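Local coordinates for beta-mannosidase (Trichoderma harzianum, PDB 4CVU), which hydrolyses beta-mannosidic linkages, probably releasing terminal mannose from the non-reducing ends of oligosaccharides, as a fungal member of glycoside hydrolase family 2, at residues A[521-526]-A[546-551]; A[241-246]-A[531-536]; A[452-457]-A[515-520]; A[232-237]-A[527-532]. All coordinates share one frame; numbering follows the deposited sequence.

Contact 1: A[521-526]-A[546-551]. With CD (cadmium ion), chain P; MAN (alpha-D-mannopyranose), chain E; MAN (alpha-D-mannopyranose), chain B.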
# COMPACT_ATOMS: atom_id res chain seq x y z
N LEU A 521 -46.50 -9.40 6.73
CA LEU A 521 -45.49 -10.25 6.09
C LEU A 521 -45.86 -11.75 6.00
O LEU A 521 -45.67 -12.36 4.96
CB LEU A 521 -44.12 -10.05 6.74
CG LEU A 521 -43.20 -8.96 6.14
CD1 LEU A 521 -43.89 -7.69 5.73
CD2 LEU A 521 -42.07 -8.64 7.09
N PHE A 522 -46.36 -12.36 7.07
CA PHE A 522 -46.73 -13.79 6.96
C PHE A 522 -47.86 -13.99 5.95
O PHE A 522 -47.87 -14.98 5.22
CB PHE A 522 -47.13 -14.41 8.30
CG PHE A 522 -47.45 -15.90 8.21
CD1 PHE A 522 -46.52 -16.78 7.69
CD2 PHE A 522 -48.66 -16.40 8.68
CE1 PHE A 522 -46.77 -18.15 7.62
CE2 PHE A 522 -48.93 -17.77 8.61
CZ PHE A 522 -47.99 -18.64 8.07
N ASN A 523 -48.84 -13.08 5.95
CA ASN A 523 -49.90 -13.15 4.93
C ASN A 523 -49.37 -13.02 3.53
O ASN A 523 -49.75 -13.77 2.68
CB ASN A 523 -51.01 -12.12 5.18
CG ASN A 523 -52.12 -12.71 5.99
OD1 ASN A 523 -52.83 -13.59 5.49
ND2 ASN A 523 -52.28 -12.28 7.24
N VAL A 524 -48.44 -12.09 3.32
CA VAL A 524 -47.82 -11.94 1.98
C VAL A 524 -47.07 -13.20 1.54
O VAL A 524 -47.22 -13.66 0.39
CB VAL A 524 -46.87 -10.74 1.91
CG1 VAL A 524 -46.09 -10.73 0.59
CG2 VAL A 524 -47.63 -9.43 2.03
N LEU A 525 -46.28 -13.80 2.42
CA LEU A 525 -45.58 -15.05 2.07
C LEU A 525 -46.56 -16.20 1.78
O LEU A 525 -46.39 -16.95 0.80
CB LEU A 525 -44.67 -15.49 3.20
CG LEU A 525 -44.02 -16.88 3.03
CD1 LEU A 525 -43.23 -16.97 1.73
CD2 LEU A 525 -43.10 -17.16 4.21
N ALA A 526 -47.52 -16.38 2.70
CA ALA A 526 -48.54 -17.41 2.55
C ALA A 526 -49.38 -17.25 1.26
O ALA A 526 -49.75 -18.24 0.63
CB ALA A 526 -49.44 -17.48 3.77
N ILE A 546 -50.56 -21.16 14.76
CA ILE A 546 -50.53 -20.55 13.44
C ILE A 546 -51.90 -20.77 12.80
O ILE A 546 -52.31 -21.90 12.58
CB ILE A 546 -49.46 -21.14 12.53
CG1 ILE A 546 -48.08 -20.89 13.16
CG2 ILE A 546 -49.53 -20.48 11.16
CD1 ILE A 546 -46.93 -21.45 12.36
N ASP A 547 -52.59 -19.67 12.52
CA ASP A 547 -53.93 -19.76 11.93
C ASP A 547 -54.29 -18.46 11.24
O ASP A 547 -54.41 -17.41 11.89
CB ASP A 547 -54.94 -20.09 13.01
CG ASP A 547 -56.34 -20.28 12.45
OD1 ASP A 547 -56.59 -20.02 11.25
OD2 ASP A 547 -57.16 -20.69 13.26
N LEU A 548 -54.46 -18.53 9.92
CA LEU A 548 -54.75 -17.33 9.12
C LEU A 548 -56.10 -16.67 9.46
O LEU A 548 -56.32 -15.52 9.08
CB LEU A 548 -54.64 -17.63 7.62
CG LEU A 548 -53.21 -17.81 7.06
CD1 LEU A 548 -53.22 -18.21 5.59
CD2 LEU A 548 -52.38 -16.55 7.22
N ASP A 549 -56.97 -17.38 10.19
CA ASP A 549 -58.22 -16.78 10.70
C ASP A 549 -58.00 -15.79 11.85
O ASP A 549 -58.91 -15.05 12.20
CB ASP A 549 -59.22 -17.88 11.11
CG ASP A 549 -59.72 -18.71 9.90
OD1 ASP A 549 -60.23 -18.12 8.94
OD2 ASP A 549 -59.56 -19.94 9.90
N LEU A 550 -56.82 -15.80 12.46
CA LEU A 550 -56.52 -14.91 13.60
C LEU A 550 -56.03 -13.54 13.13
O LEU A 550 -55.38 -13.44 12.08
CB LEU A 550 -55.46 -15.55 14.52
CG LEU A 550 -55.85 -16.88 15.17
CD1 LEU A 550 -54.62 -17.56 15.78
CD2 LEU A 550 -56.94 -16.68 16.23
N PRO A 551 -56.36 -12.49 13.89
CA PRO A 551 -55.90 -11.15 13.52
C PRO A 551 -54.38 -11.05 13.47
O PRO A 551 -53.84 -10.40 12.57
CB PRO A 551 -56.50 -10.23 14.59
CG PRO A 551 -56.99 -11.11 15.67
CD PRO A 551 -57.20 -12.48 15.10
CD CD P . -58.96 -21.24 11.84
C1 MAN E . -56.92 -11.83 3.09
C2 MAN E . -56.99 -11.38 4.54
C3 MAN E . -55.97 -12.14 5.41
C4 MAN E . -56.27 -13.63 5.27
C5 MAN E . -56.15 -14.00 3.79
C6 MAN E . -56.43 -15.47 3.51
O2 MAN E . -58.33 -11.69 4.96
O3 MAN E . -56.09 -11.76 6.78
O4 MAN E . -55.42 -14.40 6.15
O5 MAN E . -57.09 -13.25 3.01
O6 MAN E . -56.35 -15.70 2.09
C1 MAN B . -61.17 -10.92 8.51
C2 MAN B . -62.34 -10.07 9.03
C3 MAN B . -61.79 -8.71 9.42
C4 MAN B . -60.77 -8.96 10.53
C5 MAN B . -59.63 -9.78 9.93
C6 MAN B . -58.54 -10.05 10.97
O2 MAN B . -62.92 -10.70 10.16
O3 MAN B . -62.84 -7.87 9.84
O4 MAN B . -60.28 -7.76 11.06
O5 MAN B . -60.16 -11.02 9.49
O6 MAN B . -57.94 -11.32 10.73
O HOH W 1 -54.33 -13.40 9.06
O HOH W 2 -58.65 -22.74 10.83
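A type I beta turn, Asp547 to Leu550, rests on helix 506-528 through Leu548, which meets Phe522, Asn523 and Ala526. A branched leucine suits this place because both methyls find partners: CD2 lies 3.9 Å from Phe522 CE2, and CD1 lies 4.3 Å from the small Ala526 CB. With CG anti to its backbone N (chi1 -177°), the Phe522 ring also takes Ile546 CG2 at 3.8 Å from CE2, the two side chains crossing at about a right angle. The helix belongs to the barrel domain, and here it also meets sugars of a glycan attached to the protein. O4 of the chain E mannose donates to Asn523 OD1 (2.8 Å), while Asn523 ND2 gives a hydrogen to Thr519 O and another to a water 3.0 Å away, which itself donates to the carbonyls of Leu548 and Leu550. An alanine at Asn523 would probably leave the mannose hydroxyl without this acceptor and the water less firmly tied to the helix. Within the turn, Asp547 binds a cadmium ion through both carboxylate oxygens and Asp549 through OD2, the latter at 2.4 Å from the cadmium. Asp547 OD1 also accepts from Asp549 N (2.9 Å), from 53° above the carboxylate plane, which makes an Asx turn.

Contact 2: A[241-246]-A[531-536]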
# COMPACT_ATOMS: atom_id res chain seq x y z
N PHE A 241 -49.21 -26.86 3.96
CA PHE A 241 -49.21 -25.48 4.40
C PHE A 241 -47.89 -25.06 5.06
O PHE A 241 -47.15 -25.89 5.54
CB PHE A 241 -50.37 -25.24 5.36
CG PHE A 241 -50.48 -23.81 5.82
CD1 PHE A 241 -50.89 -22.82 4.94
CD2 PHE A 241 -50.10 -23.45 7.09
CE1 PHE A 241 -50.98 -21.51 5.36
CE2 PHE A 241 -50.17 -22.14 7.50
CZ PHE A 241 -50.62 -21.17 6.64
N ASN A 242 -47.62 -23.77 5.12
CA ASN A 242 -46.40 -23.28 5.73
C ASN A 242 -46.26 -23.70 7.18
O ASN A 242 -47.20 -23.61 7.94
CB ASN A 242 -46.36 -21.76 5.61
CG ASN A 242 -46.77 -21.27 4.24
OD1 ASN A 242 -47.92 -21.34 3.85
ND2 ASN A 242 -45.82 -20.78 3.51
N ASN A 243 -45.07 -24.14 7.56
CA ASN A 243 -44.74 -24.42 8.95
C ASN A 243 -45.30 -25.75 9.51
O ASN A 243 -45.13 -26.05 10.66
CB ASN A 243 -45.13 -23.24 9.84
CG ASN A 243 -44.23 -22.03 9.65
OD1 ASN A 243 -43.31 -21.84 10.41
ND2 ASN A 243 -44.45 -21.25 8.63
N PHE A 244 -45.93 -26.55 8.66
CA PHE A 244 -46.47 -27.86 9.06
C PHE A 244 -45.90 -28.96 8.16
O PHE A 244 -45.70 -28.76 6.94
CB PHE A 244 -48.01 -27.86 8.99
CG PHE A 244 -48.66 -26.99 10.03
CD1 PHE A 244 -48.89 -25.66 9.78
CD2 PHE A 244 -49.03 -27.50 11.26
CE1 PHE A 244 -49.48 -24.84 10.73
CE2 PHE A 244 -49.62 -26.69 12.22
CZ PHE A 244 -49.83 -25.36 11.96
N ALA A 245 -45.57 -30.10 8.77
CA ALA A 245 -44.95 -31.21 8.05
C ALA A 245 -45.92 -31.73 6.98
O ALA A 245 -47.03 -32.07 7.31
CB ALA A 245 -44.62 -32.32 9.01
N PRO A 246 -45.51 -31.72 5.69
CA PRO A 246 -46.42 -32.20 4.66
C PRO A 246 -46.53 -33.74 4.60
O PRO A 246 -45.77 -34.46 5.26
CB PRO A 246 -45.82 -31.64 3.37
CG PRO A 246 -44.38 -31.43 3.66
CD PRO A 246 -44.32 -31.07 5.12
N SER A 531 -44.94 -23.76 0.30
CA SER A 531 -43.82 -24.65 0.53
C SER A 531 -42.78 -24.14 1.56
O SER A 531 -42.08 -24.93 2.19
CB SER A 531 -43.14 -24.93 -0.82
OG SER A 531 -42.66 -23.75 -1.42
N ILE A 532 -42.70 -22.82 1.75
CA ILE A 532 -41.62 -22.24 2.55
C ILE A 532 -42.13 -21.75 3.91
O ILE A 532 -42.98 -20.86 3.96
CB ILE A 532 -40.96 -21.07 1.83
CG1 ILE A 532 -40.39 -21.54 0.48
CG2 ILE A 532 -39.86 -20.47 2.72
CD1 ILE A 532 -39.42 -22.70 0.55
N SER A 533 -41.57 -22.31 4.98
CA SER A 533 -41.95 -21.94 6.36
C SER A 533 -41.38 -20.58 6.79
O SER A 533 -40.49 -20.03 6.14
CB SER A 533 -41.47 -22.99 7.35
OG SER A 533 -41.93 -24.27 7.03
N TYR A 534 -41.88 -20.07 7.91
CA TYR A 534 -41.64 -18.70 8.27
C TYR A 534 -41.44 -18.56 9.74
O TYR A 534 -41.98 -19.33 10.55
CB TYR A 534 -42.83 -17.79 7.87
CG TYR A 534 -42.63 -16.31 8.15
CD1 TYR A 534 -41.78 -15.54 7.37
CD2 TYR A 534 -43.31 -15.68 9.20
CE1 TYR A 534 -41.58 -14.19 7.62
CE2 TYR A 534 -43.14 -14.32 9.45
CZ TYR A 534 -42.27 -13.58 8.66
OH TYR A 534 -42.07 -12.24 8.91
N SER A 535 -40.65 -17.56 10.08
CA SER A 535 -40.54 -17.11 11.44
C SER A 535 -40.43 -15.60 11.39
O SER A 535 -39.76 -15.05 10.50
CB SER A 535 -39.30 -17.74 12.09
OG SER A 535 -39.08 -17.20 13.38
N PRO A 536 -41.10 -14.92 12.34
CA PRO A 536 -41.08 -13.47 12.31
C PRO A 536 -39.70 -12.85 12.63
O PRO A 536 -39.48 -11.69 12.33
CB PRO A 536 -42.12 -13.07 13.35
CG PRO A 536 -42.26 -14.26 14.24
CD PRO A 536 -41.91 -15.46 13.44
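Asn242 and Asn243 turn their side chains to successive residues of segment 531-536, Asn242 to Ile532 and Asn243 to Ser533 and Tyr534. The amide of Asn242 is almost coplanar with its acceptor: ND2 donates to Ile532 O at 2.9 Å in a fairly straight bond (161°), although from the carbonyl's side the donor stands 44° above the plane. The same ND2 donates to Ser529 O, and two carbonyls thus fix the rotation of the amide, whose OD1 lies over one face of the Phe241 ring, 3.4 Å above the plane and offset toward the rim. Asn242 and Asn243 are the two central residues of a type II beta turn, Phe241 to Phe244, on the loop joining strands 227-237 and 252-261. Asn243 takes the positive phi of the third position, which asparagine tolerates well. Across from it, segment 531-536 enters strand 534-535, which pairs in parallel with strand 481-485 in the barrel sheet. Asn243 N makes a weak bond to Ser533 OG (3.2 Å), and Asn243 CG lies 3.5 Å from Tyr534 N. With CG anti to its backbone N (chi1 -177°), Tyr534 sends its ring away from the turn, and its hydroxyl bonds to Phe517 O on helix 506-528.

Contact 3: A[452-457]-A[515-520]. With MAN (alpha-D-mannopyranose), chain D; MAN (alpha-D-mannopyranose), chain C.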
# COMPACT_ATOMS: atom_id res chain seq x y z
N THR A 452 -32.55 -3.28 14.75
CA THR A 452 -33.20 -2.05 15.15
C THR A 452 -34.68 -2.28 14.93
O THR A 452 -35.09 -3.31 14.37
CB THR A 452 -32.70 -0.84 14.34
OG1 THR A 452 -33.13 0.39 14.97
CG2 THR A 452 -33.14 -0.92 12.89
N LEU A 453 -35.49 -1.33 15.40
CA LEU A 453 -36.94 -1.37 15.19
C LEU A 453 -37.26 -0.42 14.06
O LEU A 453 -36.50 0.49 13.80
CB LEU A 453 -37.70 -1.02 16.47
CG LEU A 453 -37.51 -2.00 17.63
CD1 LEU A 453 -38.40 -1.64 18.82
CD2 LEU A 453 -37.78 -3.45 17.23
N TYR A 454 -38.40 -0.67 13.39
CA TYR A 454 -38.69 -0.03 12.12
C TYR A 454 -40.04 0.71 12.13
O TYR A 454 -40.91 0.44 13.00
CB TYR A 454 -38.67 -1.09 11.01
CG TYR A 454 -37.27 -1.55 10.68
CD1 TYR A 454 -36.66 -2.56 11.39
CD2 TYR A 454 -36.54 -0.92 9.68
CE1 TYR A 454 -35.38 -2.95 11.12
CE2 TYR A 454 -35.25 -1.30 9.38
CZ TYR A 454 -34.67 -2.33 10.09
OH TYR A 454 -33.36 -2.67 9.83
N PRO A 455 -40.21 1.62 11.16
CA PRO A 455 -41.51 2.30 10.98
C PRO A 455 -42.61 1.33 10.58
O PRO A 455 -42.34 0.24 10.07
CB PRO A 455 -41.25 3.29 9.84
CG PRO A 455 -39.78 3.44 9.77
CD PRO A 455 -39.23 2.11 10.17
N ASP A 456 -43.85 1.73 10.83
CA ASP A 456 -45.02 0.95 10.40
C ASP A 456 -46.17 1.88 9.95
O ASP A 456 -47.34 1.52 10.07
CB ASP A 456 -45.50 0.02 11.51
CG ASP A 456 -46.48 -1.02 11.02
OD1 ASP A 456 -46.30 -1.52 9.88
OD2 ASP A 456 -47.43 -1.36 11.76
N SER A 457 -45.81 3.03 9.38
CA SER A 457 -46.78 3.91 8.75
C SER A 457 -47.29 3.21 7.49
O SER A 457 -46.73 2.19 7.07
CB SER A 457 -46.12 5.23 8.39
OG SER A 457 -45.10 5.01 7.42
N ASN A 515 -47.73 -6.41 13.66
CA ASN A 515 -48.49 -5.95 12.51
C ASN A 515 -47.64 -6.04 11.24
O ASN A 515 -48.12 -6.53 10.20
CB ASN A 515 -48.98 -4.51 12.72
CG ASN A 515 -49.73 -3.98 11.52
OD1 ASN A 515 -50.83 -4.43 11.22
ND2 ASN A 515 -49.12 -3.08 10.79
N LEU A 516 -46.38 -5.60 11.32
CA LEU A 516 -45.51 -5.65 10.12
C LEU A 516 -45.01 -7.06 9.85
O LEU A 516 -45.23 -7.62 8.75
CB LEU A 516 -44.31 -4.70 10.23
CG LEU A 516 -43.47 -4.57 8.94
CD1 LEU A 516 -44.34 -4.19 7.78
CD2 LEU A 516 -42.32 -3.57 9.09
N PHE A 517 -44.34 -7.64 10.85
CA PHE A 517 -43.59 -8.90 10.63
C PHE A 517 -44.46 -10.17 10.70
O PHE A 517 -44.04 -11.24 10.29
CB PHE A 517 -42.39 -8.97 11.57
CG PHE A 517 -41.37 -7.89 11.29
CD1 PHE A 517 -40.44 -8.04 10.26
CD2 PHE A 517 -41.37 -6.72 12.01
CE1 PHE A 517 -39.52 -7.06 9.97
CE2 PHE A 517 -40.44 -5.72 11.73
CZ PHE A 517 -39.52 -5.89 10.70
N ILE A 518 -45.70 -10.06 11.17
CA ILE A 518 -46.55 -11.25 11.22
C ILE A 518 -47.81 -11.06 10.35
O ILE A 518 -47.98 -11.73 9.35
CB ILE A 518 -46.91 -11.61 12.67
CG1 ILE A 518 -45.65 -11.86 13.50
CG2 ILE A 518 -47.79 -12.85 12.70
CD1 ILE A 518 -45.93 -12.10 14.97
N THR A 519 -48.68 -10.13 10.75
CA THR A 519 -49.94 -9.87 10.05
C THR A 519 -49.68 -9.53 8.58
O THR A 519 -50.21 -10.19 7.71
CB THR A 519 -50.78 -8.78 10.76
OG1 THR A 519 -50.89 -9.07 12.16
CG2 THR A 519 -52.20 -8.70 10.18
N THR A 520 -48.82 -8.56 8.28
CA THR A 520 -48.59 -8.19 6.87
C THR A 520 -47.70 -9.22 6.19
O THR A 520 -48.11 -9.86 5.21
CB THR A 520 -47.93 -6.81 6.73
OG1 THR A 520 -48.69 -5.85 7.46
CG2 THR A 520 -47.85 -6.38 5.27
C1 MAN D . -52.89 -1.11 15.91
C2 MAN D . -52.88 -0.89 14.39
C3 MAN D . -51.57 -1.32 13.79
C4 MAN D . -50.40 -0.69 14.54
C5 MAN D . -50.50 -1.08 16.01
C6 MAN D . -49.32 -0.52 16.79
O2 MAN D . -53.10 0.47 14.10
O3 MAN D . -51.48 -0.95 12.44
O4 MAN D . -49.17 -1.14 13.96
O5 MAN D . -51.73 -0.59 16.54
O6 MAN D . -49.30 -1.04 18.11
C1 MAN C . -52.14 -3.30 18.26
C2 MAN C . -53.37 -2.95 17.41
C3 MAN C . -54.15 -4.23 17.20
C4 MAN C . -53.25 -5.31 16.57
C5 MAN C . -51.97 -5.51 17.37
C6 MAN C . -51.01 -6.49 16.67
O2 MAN C . -53.01 -2.52 16.10
O3 MAN C . -55.19 -3.97 16.30
O4 MAN C . -53.93 -6.52 16.47
O5 MAN C . -51.33 -4.26 17.56
O6 MAN C . -50.48 -5.96 15.48
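Asn515 makes the polar part of the contact with Asp456. Its CG is anti to the backbone N (chi1 178°), and ND2 beyond it donates to Asp456 OD2 at 2.6 Å, using the syn lone pair of that oxygen. The bond is bent (142°), and the amide and carboxylate planes are turned 58° from each other. OD2 also accepts a weak bond from O4 of the chain D mannose, at 2.8 Å, which puts a protein amide and a sugar hydroxyl on one carboxylate oxygen. An uncharged donor such as asparagine and a double acceptor such as aspartate fit this junction. Leu516, next along, is the apolar filling: its CB lies 3.8 Å from Asp456 OD1, the two side chains sliding past each other in opposite directions, and its CD2 lies 3.9 Å from Pro455 O. Phe517 then brings CZ to 4.4 Å from Tyr454 CD1, which meets the phenylalanine ring at its edge. Phe449 packs edge-to-face against both rings, and Tyr454 OH bonds to Gln195 OE1. Thr520 returns to the start of the segment. Its N and its OG1 reach Asn515 O from opposite faces of the carbonyl plane, the N spanning five residues in a pi-type turn. Segment 452-457 follows strand 442-446 and ends at Ser457, the N-cap of helix 458-475; the loop thus joins a strand to the next helix and packs on helix 506-528, in the strand-helix alternation of the (beta/alpha)8 barrel that is the catalytic fold of family 2 glycoside hydrolases.

Contact 4: A[232-237]-A[527-532]. With NAG (2-acetamido-2-deoxy-beta-D-glucopyranose), chain F; NAG (2-acetamido-2-deoxy-beta-D-glucopyranose), chain G.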
# COMPACT_ATOMS: atom_id res chain seq x y z
N ASP A 232 -43.45 -16.80 -10.17
CA ASP A 232 -43.51 -17.57 -8.93
C ASP A 232 -43.88 -19.00 -9.30
O ASP A 232 -45.00 -19.23 -9.81
CB ASP A 232 -44.53 -16.95 -7.97
CG ASP A 232 -44.60 -17.67 -6.60
OD1 ASP A 232 -44.19 -18.86 -6.48
OD2 ASP A 232 -45.11 -17.03 -5.63
N ILE A 233 -42.96 -19.93 -9.08
CA ILE A 233 -43.23 -21.37 -9.19
C ILE A 233 -43.22 -21.92 -7.78
O ILE A 233 -42.23 -21.69 -7.00
CB ILE A 233 -42.17 -22.13 -10.00
CG1 ILE A 233 -41.96 -21.50 -11.40
CG2 ILE A 233 -42.56 -23.59 -10.14
CD1 ILE A 233 -43.18 -21.50 -12.29
N ASP A 234 -44.30 -22.59 -7.41
CA ASP A 234 -44.46 -23.16 -6.07
C ASP A 234 -44.76 -24.64 -6.25
O ASP A 234 -45.84 -25.01 -6.75
CB ASP A 234 -45.59 -22.46 -5.31
CG ASP A 234 -45.55 -22.72 -3.80
OD1 ASP A 234 -44.51 -23.19 -3.24
OD2 ASP A 234 -46.57 -22.44 -3.16
N ILE A 235 -43.77 -25.47 -5.96
CA ILE A 235 -43.92 -26.90 -6.00
C ILE A 235 -44.02 -27.40 -4.57
O ILE A 235 -43.09 -27.21 -3.76
CB ILE A 235 -42.76 -27.58 -6.71
CG1 ILE A 235 -42.69 -27.07 -8.16
CG2 ILE A 235 -42.98 -29.07 -6.70
CD1 ILE A 235 -41.50 -27.59 -8.93
N PHE A 236 -45.16 -27.98 -4.24
CA PHE A 236 -45.46 -28.44 -2.89
C PHE A 236 -46.25 -29.75 -2.93
O PHE A 236 -46.69 -30.17 -4.00
CB PHE A 236 -46.23 -27.37 -2.10
CG PHE A 236 -47.46 -26.88 -2.79
CD1 PHE A 236 -47.39 -25.96 -3.83
CD2 PHE A 236 -48.71 -27.33 -2.39
CE1 PHE A 236 -48.52 -25.51 -4.46
CE2 PHE A 236 -49.86 -26.89 -3.02
CZ PHE A 236 -49.76 -25.99 -4.07
N ARG A 237 -46.39 -30.40 -1.78
CA ARG A 237 -47.21 -31.59 -1.67
C ARG A 237 -48.65 -31.15 -1.53
O ARG A 237 -48.95 -30.13 -0.89
CB ARG A 237 -46.80 -32.44 -0.46
CG ARG A 237 -45.40 -33.07 -0.54
CD ARG A 237 -45.39 -34.33 -1.38
NE ARG A 237 -44.08 -34.96 -1.45
CZ ARG A 237 -43.84 -36.16 -1.99
NH1 ARG A 237 -44.83 -36.89 -2.50
NH2 ARG A 237 -42.60 -36.66 -2.01
N ALA A 527 -49.63 -16.01 0.86
CA ALA A 527 -50.30 -15.75 -0.39
C ALA A 527 -49.50 -16.25 -1.60
O ALA A 527 -50.07 -16.60 -2.62
CB ALA A 527 -50.56 -14.27 -0.53
N ASN A 528 -48.17 -16.29 -1.48
CA ASN A 528 -47.28 -16.59 -2.62
C ASN A 528 -46.44 -17.85 -2.52
O ASN A 528 -45.65 -18.16 -3.43
CB ASN A 528 -46.40 -15.36 -2.89
CG ASN A 528 -47.21 -14.20 -3.48
OD1 ASN A 528 -47.51 -14.19 -4.67
ND2 ASN A 528 -47.55 -13.23 -2.65
N SER A 529 -46.64 -18.61 -1.45
CA SER A 529 -45.89 -19.85 -1.22
C SER A 529 -46.61 -20.77 -0.24
O SER A 529 -46.98 -20.32 0.85
CB SER A 529 -44.47 -19.53 -0.66
OG SER A 529 -43.67 -20.69 -0.63
N HIS A 530 -46.79 -22.04 -0.62
CA HIS A 530 -47.30 -23.09 0.30
C HIS A 530 -46.14 -23.92 0.88
O HIS A 530 -46.34 -24.68 1.83
CB HIS A 530 -48.29 -24.05 -0.41
CG HIS A 530 -49.55 -23.39 -0.90
ND1 HIS A 530 -50.55 -22.98 -0.05
CD2 HIS A 530 -49.97 -23.09 -2.15
CE1 HIS A 530 -51.53 -22.43 -0.76
NE2 HIS A 530 -51.20 -22.49 -2.04
N SER A 531 -44.94 -23.76 0.30
CA SER A 531 -43.82 -24.65 0.53
C SER A 531 -42.78 -24.14 1.56
O SER A 531 -42.08 -24.93 2.19
CB SER A 531 -43.14 -24.93 -0.82
OG SER A 531 -42.66 -23.75 -1.42
N ILE A 532 -42.70 -22.82 1.75
CA ILE A 532 -41.62 -22.24 2.55
C ILE A 532 -42.13 -21.75 3.91
O ILE A 532 -42.98 -20.86 3.96
CB ILE A 532 -40.96 -21.07 1.83
CG1 ILE A 532 -40.39 -21.54 0.48
CG2 ILE A 532 -39.86 -20.47 2.72
CD1 ILE A 532 -39.42 -22.70 0.55
C1 NAG F . -50.95 -20.33 -6.98
C2 NAG F . -52.15 -20.56 -6.06
C3 NAG F . -53.02 -19.32 -6.03
C4 NAG F . -52.18 -18.11 -5.57
C5 NAG F . -50.93 -18.01 -6.45
C6 NAG F . -49.92 -16.95 -6.01
C7 NAG F . -52.91 -22.89 -5.89
C8 NAG F . -53.70 -24.00 -6.52
N2 NAG F . -52.88 -21.73 -6.54
O3 NAG F . -54.07 -19.56 -5.12
O4 NAG F . -52.94 -16.92 -5.71
O5 NAG F . -50.24 -19.23 -6.47
O6 NAG F . -48.94 -16.86 -7.04
O7 NAG F . -52.35 -23.08 -4.82
C1 NAG G . -52.95 -16.09 -4.54
C2 NAG G . -53.24 -14.63 -4.88
C3 NAG G . -53.23 -13.80 -3.61
C4 NAG G . -54.11 -14.41 -2.55
C5 NAG G . -53.79 -15.90 -2.37
C6 NAG G . -54.71 -16.57 -1.35
C7 NAG G . -52.49 -14.22 -7.17
C8 NAG G . -51.43 -13.68 -8.09
N2 NAG G . -52.31 -14.12 -5.86
O3 NAG G . -53.73 -12.52 -3.87
O4 NAG G . -53.87 -13.81 -1.29
O5 NAG G . -53.87 -16.58 -3.60
O6 NAG G . -56.07 -16.25 -1.66
O7 NAG G . -53.49 -14.72 -7.67
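From Asp232 to Phe236 the strand runs in roughly the same direction as the backbone from Asn528 to Ser531, 32° apart, and the CA atoms converge from 7.4 Å between Asp232 and Asn528 to 5.4 Å between Phe236 and Ser531. Between these ends, with CG anti to the backbone N (chi1 -164°), Asp234 points toward 527-532 and takes a backbone N-H with one oxygen and a side-chain hydroxyl with the other. OD2 accepts from His530 N at 2.6 Å through its syn lone pair, and OD1 accepts from Ser531 OG at 2.7 Å, nearly in line with its own C-O bond. A short aspartate, with two acceptor oxygens, suits donors that come from adjacent residues. His530 lies over Phe236, its CB 3.9 Å from the ring centroid in a CH-pi contact, with the ring planes turned 46° from each other. From there its NE2 makes a weak bond to O7 of the chain F N-acetylglucosamine, 3.1 Å away. Asn476 ND2 donates to Asp234 OD1 as well. An alanine at Asp234 would probably leave His530 N and Asn476 ND2 without this acceptor and the Ser531 hydroxyl freer to turn. Three donors around a buried carboxylate would be expected to favour its ionised form and to pay for burying the charge.

The second segment of contact 3, the first of contact 1 and the second segments of contacts 4 and 2 follow one another from 515 to 536, down helix 506-528 and into strand 534-535. Contact 3 lies at one end, its centre about 24 Å from that of contact 4; contact 1 falls between, about 14 and 15 Å from them. Contacts 2 and 4 are about 10 Å apart and share Ser531 and Ile532. Contacts 1 and 3 stay within the barrel domain, whereas contacts 2 and 4 tie strand 227-237 and the loop after it, from the preceding antiparallel beta domain, to the barrel. The helix and the residues just after it thus take part in both kinds of packing, with attached glycans along contacts 1, 3 and 4.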